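Local coordinates for protein metallophosphoesterase (Sphaerobacter thermophilus, PDB 3RQZ) that is a zinc-binding metallophosphoesterase of the YfcE family and probably acts as a phosphatase that hydrolyses phosphate esters, at residues Leu7-Val12 and Val17-Val22; Asp37-Gly42 and Glu47-Val52. All coordinates share one frame; numbering follows the deposited sequence.

Interaction 1 (Leu7-Val12 and Val17-Val22). With ZN (zinc ion), chain D.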
loop_
_atom_site.group_PDB
_atom_site.type_symbol
_atom_site.label_atom_id
_atom_site.label_comp_id
_atom_site.label_asym_id
_atom_site.label_seq_id
_atom_site.Cartn_x
_atom_site.Cartn_y
_atom_site.Cartn_z
ATOM N N LEU A 7 9.032 -0.993 8.819
ATOM C CA LEU A 7 8.464 -0.117 7.806
ATOM C C LEU A 7 7.251 -0.792 7.164
ATOM O O LEU A 7 7.358 -1.873 6.642
ATOM C CB LEU A 7 9.541 0.268 6.766
ATOM C CG LEU A 7 9.052 0.979 5.492
ATOM C CD1 LEU A 7 8.415 2.349 5.798
ATOM C CD2 LEU A 7 10.176 1.171 4.488
ATOM N N ILE A 8 6.102 -0.141 7.210
ATOM C CA ILE A 8 4.900 -0.662 6.576
ATOM C C ILE A 8 4.531 0.214 5.393
ATOM O O ILE A 8 4.344 1.427 5.547
ATOM C CB ILE A 8 3.709 -0.757 7.571
ATOM C CG1 ILE A 8 4.121 -1.606 8.803
ATOM C CG2 ILE A 8 2.450 -1.337 6.846
ATOM C CD1 ILE A 8 3.013 -1.806 9.826
ATOM N N ILE A 9 4.430 -0.398 4.210
ATOM C CA ILE A 9 4.125 0.336 2.986
ATOM C C ILE A 9 2.996 -0.332 2.218
ATOM O O ILE A 9 2.752 -1.555 2.345
ATOM C CB ILE A 9 5.384 0.503 2.016
ATOM C CG1 ILE A 9 5.973 -0.876 1.601
ATOM C CG2 ILE A 9 6.433 1.439 2.653
ATOM C CD1 ILE A 9 7.144 -0.807 0.608
ATOM N N SER A 10 2.317 0.466 1.414
ATOM C CA SER A 10 1.242 -0.026 0.581
ATOM C C SER A 10 1.131 0.835 -0.662
ATOM O O SER A 10 1.524 2.019 -0.652
ATOM C CB SER A 10 -0.084 -0.001 1.356
ATOM O OG SER A 10 -1.099 -0.703 0.657
ATOM N N ASP A 11 0.601 0.243 -1.728
ATOM C CA ASP A 11 0.177 0.998 -2.903
ATOM C C ASP A 11 1.328 1.807 -3.502
ATOM O O ASP A 11 1.209 3.001 -3.811
ATOM C CB ASP A 11 -1.089 1.842 -2.579
ATOM C CG ASP A 11 -2.263 0.973 -2.111
ATOM O OD1 ASP A 11 -2.920 0.333 -2.972
ATOM O OD2 ASP A 11 -2.523 0.913 -0.878
ATOM N N VAL A 12 2.452 1.126 -3.661
ATOM C CA VAL A 12 3.608 1.676 -4.349
ATOM C C VAL A 12 3.236 2.038 -5.799
ATOM O O VAL A 12 3.618 3.097 -6.316
ATOM C CB VAL A 12 4.796 0.685 -4.274
ATOM C CG1 VAL A 12 5.954 1.167 -5.179
ATOM C CG2 VAL A 12 5.242 0.528 -2.787
ATOM N N VAL A 17 10.405 6.388 -7.770
ATOM C CA VAL A 17 10.962 7.592 -7.161
ATOM C C VAL A 17 10.360 7.742 -5.737
ATOM O O VAL A 17 11.088 8.012 -4.791
ATOM C CB VAL A 17 10.696 8.827 -8.019
ATOM C CG1 VAL A 17 11.216 10.106 -7.362
ATOM C CG2 VAL A 17 11.343 8.629 -9.417
ATOM N N ALA A 18 9.046 7.560 -5.603
ATOM C CA ALA A 18 8.402 7.693 -4.307
ATOM C C ALA A 18 8.871 6.564 -3.370
ATOM O O ALA A 18 9.127 6.807 -2.202
ATOM C CB ALA A 18 6.858 7.676 -4.450
ATOM N N LEU A 19 9.005 5.348 -3.893
ATOM C CA LEU A 19 9.523 4.240 -3.080
ATOM C C LEU A 19 10.962 4.500 -2.562
ATOM O O LEU A 19 11.256 4.289 -1.387
ATOM C CB LEU A 19 9.434 2.902 -3.839
ATOM C CG LEU A 19 9.862 1.653 -3.061
ATOM C CD1 LEU A 19 9.082 1.499 -1.724
ATOM C CD2 LEU A 19 9.687 0.382 -3.928
ATOM N N GLU A 20 11.849 4.976 -3.428
ATOM C CA GLU A 20 13.224 5.301 -2.991
ATOM C C GLU A 20 13.242 6.430 -1.957
ATOM O O GLU A 20 14.055 6.417 -1.043
ATOM C CB GLU A 20 14.123 5.652 -4.183
ATOM C CG GLU A 20 14.358 4.456 -5.116
ATOM C CD GLU A 20 15.162 4.841 -6.342
ATOM O OE1 GLU A 20 14.803 5.837 -7.024
ATOM O OE2 GLU A 20 16.163 4.155 -6.626
ATOM N N ALA A 21 12.339 7.395 -2.105
ATOM C CA ALA A 21 12.233 8.509 -1.168
ATOM C C ALA A 21 11.795 7.951 0.187
ATOM O O ALA A 21 12.353 8.338 1.240
ATOM C CB ALA A 21 11.238 9.566 -1.672
ATOM N N VAL A 22 10.823 7.037 0.170
ATOM C CA VAL A 22 10.371 6.425 1.419
ATOM C C VAL A 22 11.478 5.610 2.115
ATOM O O VAL A 22 11.702 5.758 3.340
ATOM C CB VAL A 22 9.084 5.562 1.211
ATOM C CG1 VAL A 22 8.864 4.612 2.381
ATOM C CG2 VAL A 22 7.875 6.444 1.019
HETATM ZN ZN ZN D . -3.923 0.712 -4.855
HETATM O O HOH W 1 -5.791 1.104 -6.392
#
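Ile9 holds CG1 between the backbone N and the carbonyl carbon, a crowded position (chi1 58°), and splits its two branches between two helix residues. Ile9 CD1 meets Leu19 CD1 at 3.8 Å, the two side chains crossing at about a right angle. Ile9 CG2 lies 4.0 Å from Val22 CG1. Val22 CG1 also meets Leu7 CD1, at 4.1 Å. Leu19 straddles Val12: Leu19 CD2 is 4.0 Å from Val12 CG1, while Leu19 CD1 turns to Val12 CG2. The contact is wholly apolar and buried, with 208 Å² of surface between the segments.

Strand 6-9 and helix 16-26 are the first two elements of a beta-alpha-beta unit that strand 31-34 completes. Strand 7-9 and helix 17-22 run nearly antiparallel, at 162°, with axes 11.4 Å apart. Leu7 and Ile9 face the helix, and Ile8, between them on the strand, touches Phe206 of strand 201-207 instead. Where the strand ends, the chain turns into the zinc site, as in other calcineurin-like phosphoesterases. Asp11 OD1 binds the zinc ion at 2.2 Å; His13, Asp37 and His152 bind it too. The other oxygen, Asp11 OD2, takes two hydrogen bonds. Ser10 OG donates to Asp11 OD2 at 2.6 Å, from above the carboxylate plane and 60° out of it; the backbone N of His150 donates to it as well. These two bonds limit how the carboxylate can turn while OD1 faces the metal.

Interaction 2 (Asp37-Gly42 and Glu47-Val52). With ZN (zinc ion), chain D.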
loop_
_atom_site.group_PDB
_atom_site.type_symbol
_atom_site.label_atom_id
_atom_site.label_comp_id
_atom_site.label_asym_id
_atom_site.label_seq_id
_atom_site.Cartn_x
_atom_site.Cartn_y
_atom_site.Cartn_z
ATOM N N ASP A 37 -0.428 -3.958 -4.286
ATOM C CA ASP A 37 -0.439 -2.924 -5.319
ATOM C C ASP A 37 0.958 -2.307 -5.525
ATOM O O ASP A 37 1.140 -1.088 -5.495
ATOM C CB ASP A 37 -1.500 -1.844 -5.047
ATOM C CG ASP A 37 -2.888 -2.255 -5.513
ATOM O OD1 ASP A 37 -3.079 -3.390 -6.013
ATOM O OD2 ASP A 37 -3.811 -1.450 -5.367
ATOM N N ILE A 38 1.929 -3.193 -5.753
ATOM C CA ILE A 38 3.258 -2.833 -6.174
ATOM C C ILE A 38 3.267 -2.222 -7.594
ATOM O O ILE A 38 4.117 -1.401 -7.910
ATOM C CB ILE A 38 4.136 -4.095 -6.167
ATOM C CG1 ILE A 38 3.977 -4.852 -4.829
ATOM C CG2 ILE A 38 5.570 -3.745 -6.386
ATOM C CD1 ILE A 38 4.713 -6.235 -4.774
ATOM N N VAL A 39 2.338 -2.656 -8.451
ATOM C CA VAL A 39 2.321 -2.219 -9.853
ATOM C C VAL A 39 0.995 -1.561 -10.144
ATOM O O VAL A 39 0.093 -1.555 -9.289
ATOM C CB VAL A 39 2.543 -3.408 -10.857
ATOM C CG1 VAL A 39 3.884 -4.142 -10.589
ATOM C CG2 VAL A 39 1.360 -4.412 -10.780
ATOM N N GLY A 40 0.868 -1.042 -11.363
ATOM C CA GLY A 40 -0.343 -0.351 -11.817
ATOM C C GLY A 40 -0.152 1.146 -11.713
ATOM O O GLY A 40 0.435 1.625 -10.726
ATOM N N TYR A 41 -0.615 1.886 -12.721
ATOM C CA TYR A 41 -0.534 3.362 -12.747
ATOM C C TYR A 41 0.862 3.940 -13.022
ATOM O O TYR A 41 1.025 4.735 -13.938
ATOM C CB TYR A 41 -1.070 4.005 -11.442
ATOM C CG TYR A 41 -2.486 3.667 -11.063
ATOM C CD1 TYR A 41 -3.515 3.761 -11.991
ATOM C CD2 TYR A 41 -2.794 3.242 -9.769
ATOM C CE1 TYR A 41 -4.816 3.457 -11.647
ATOM C CE2 TYR A 41 -4.106 2.938 -9.403
ATOM C CZ TYR A 41 -5.105 3.047 -10.353
ATOM O OH TYR A 41 -6.403 2.754 -10.035
ATOM N N GLY A 42 1.864 3.556 -12.231
ATOM C CA GLY A 42 3.190 4.184 -12.322
ATOM C C GLY A 42 4.105 3.628 -13.414
ATOM O O GLY A 42 3.808 2.599 -14.015
ATOM N N GLU A 47 10.917 -2.504 -11.598
ATOM C CA GLU A 47 11.869 -2.083 -10.574
ATOM C C GLU A 47 11.215 -2.134 -9.175
ATOM O O GLU A 47 11.869 -2.512 -8.180
ATOM C CB GLU A 47 12.386 -0.663 -10.907
ATOM C CG GLU A 47 13.246 -0.558 -12.171
ATOM C CD GLU A 47 12.442 -0.401 -13.477
ATOM O OE1 GLU A 47 11.184 -0.441 -13.483
ATOM O OE2 GLU A 47 13.077 -0.263 -14.528
ATOM N N CYS A 48 9.925 -1.790 -9.090
ATOM C CA CYS A 48 9.243 -1.817 -7.805
ATOM C C CYS A 48 9.022 -3.255 -7.338
ATOM O O CYS A 48 9.211 -3.541 -6.153
ATOM C CB CYS A 48 7.950 -0.986 -7.788
ATOM S SG CYS A 48 8.244 0.795 -7.920
ATOM N N VAL A 49 8.674 -4.168 -8.254
ATOM C CA VAL A 49 8.535 -5.575 -7.876
ATOM C C VAL A 49 9.879 -6.143 -7.409
ATOM O O VAL A 49 9.947 -6.874 -6.415
ATOM C CB VAL A 49 7.985 -6.459 -9.055
ATOM C CG1 VAL A 49 8.135 -7.960 -8.750
ATOM C CG2 VAL A 49 6.553 -6.125 -9.340
ATOM N N GLU A 50 10.942 -5.830 -8.137
ATOM C CA GLU A 50 12.268 -6.346 -7.784
ATOM C C GLU A 50 12.677 -5.912 -6.380
ATOM O O GLU A 50 13.155 -6.736 -5.584
ATOM C CB GLU A 50 13.314 -5.950 -8.840
ATOM C CG GLU A 50 13.048 -6.650 -10.179
ATOM C CD GLU A 50 13.789 -6.035 -11.358
ATOM O OE1 GLU A 50 14.747 -5.278 -11.129
ATOM O OE2 GLU A 50 13.434 -6.336 -12.523
ATOM N N LEU A 51 12.434 -4.645 -6.062
ATOM C CA LEU A 51 12.733 -4.100 -4.737
ATOM C C LEU A 51 11.918 -4.705 -3.603
ATOM O O LEU A 51 12.479 -5.146 -2.585
ATOM C CB LEU A 51 12.479 -2.595 -4.714
ATOM C CG LEU A 51 13.611 -1.744 -5.241
ATOM C CD1 LEU A 51 13.171 -0.315 -5.226
ATOM C CD2 LEU A 51 14.796 -1.917 -4.355
ATOM N N VAL A 52 10.594 -4.693 -3.769
ATOM C CA VAL A 52 9.696 -5.273 -2.759
ATOM C C VAL A 52 10.007 -6.758 -2.494
ATOM O O VAL A 52 10.006 -7.217 -1.324
ATOM C CB VAL A 52 8.189 -5.046 -3.112
ATOM C CG1 VAL A 52 7.272 -5.909 -2.189
ATOM C CG2 VAL A 52 7.834 -3.563 -2.964
HETATM ZN ZN ZN D . -3.923 0.712 -4.855
HETATM O O HOH W 1 -5.791 1.104 -6.392
#
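Ile38 packs its CG2 methyl against the helix backbone itself, 3.6 Å from both Cys48 C and Val49 N. Cys48 CB and Val49 CG2 also touch this methyl. CG2 stands anti to the backbone N of Ile38, which leaves the longer branch (chi1 -49°) to reach further along the helix. There Ile38 CD1 meets Val52 CG1 tip to tip at 3.7 Å. Val39 adds a second point of packing: the Val39 and Val49 side chains cross obliquely, with Val39 CG1 3.6 Å from Val49 CG2. Val49 CG2 therefore sits against both loop residues. With an alanine here in place of Ile38, both the CG2 and CD1 contacts would go, which would probably open a gap beside Val49 and Val52 and seat the loop next to Asp37 less firmly on the helix.

The next shell holds the loop in shape. Val39 N bonds to Asp66 OD1, and Val39 O accepts a bond from His13 ND1. The latter orients a zinc ligand, since His13 NE2 binds the metal. Asp37, just before Ile38, binds the zinc ion through OD2 at 2.2 Å. Its other oxygen, OD1, is hydrogen-bonded to the backbone N of His65. Asp37 also belongs to the second zinc site, with His150, so it is shared by both metals. Water 1 O lies 2.5 Å from the first zinc and at the edge of the Tyr41 ring, in its plane.

The loop follows strand 31-34 and leads into helix 45-55. Leu16 of helix 16-26 touches Cys48. Helix 95-103 packs on the same residues, with Leu101 against Ile38 and Tyr100 against Val49 and Val52.

In the fold
Interaction 1 closes along the chain before interaction 2 opens, and their centres lie 10 Å apart. Each joins a strand or the loop after it to the helix that follows, and strands 6-9 and 31-34 are parallel neighbours in the six-stranded mixed sheet. The two contacts meet at the zinc, where Asp11 OD1 and Asp37 OD2 come within 3.1 Å of each other; the metal between these carboxylates probably offsets their like charge. They also meet away from the metal. Val12 CG1 packs on Cys48 SG at 3.6 Å, and Leu19 touches Leu51. The two helices thus pack together behind loops that supply ligands to a shared metal centre.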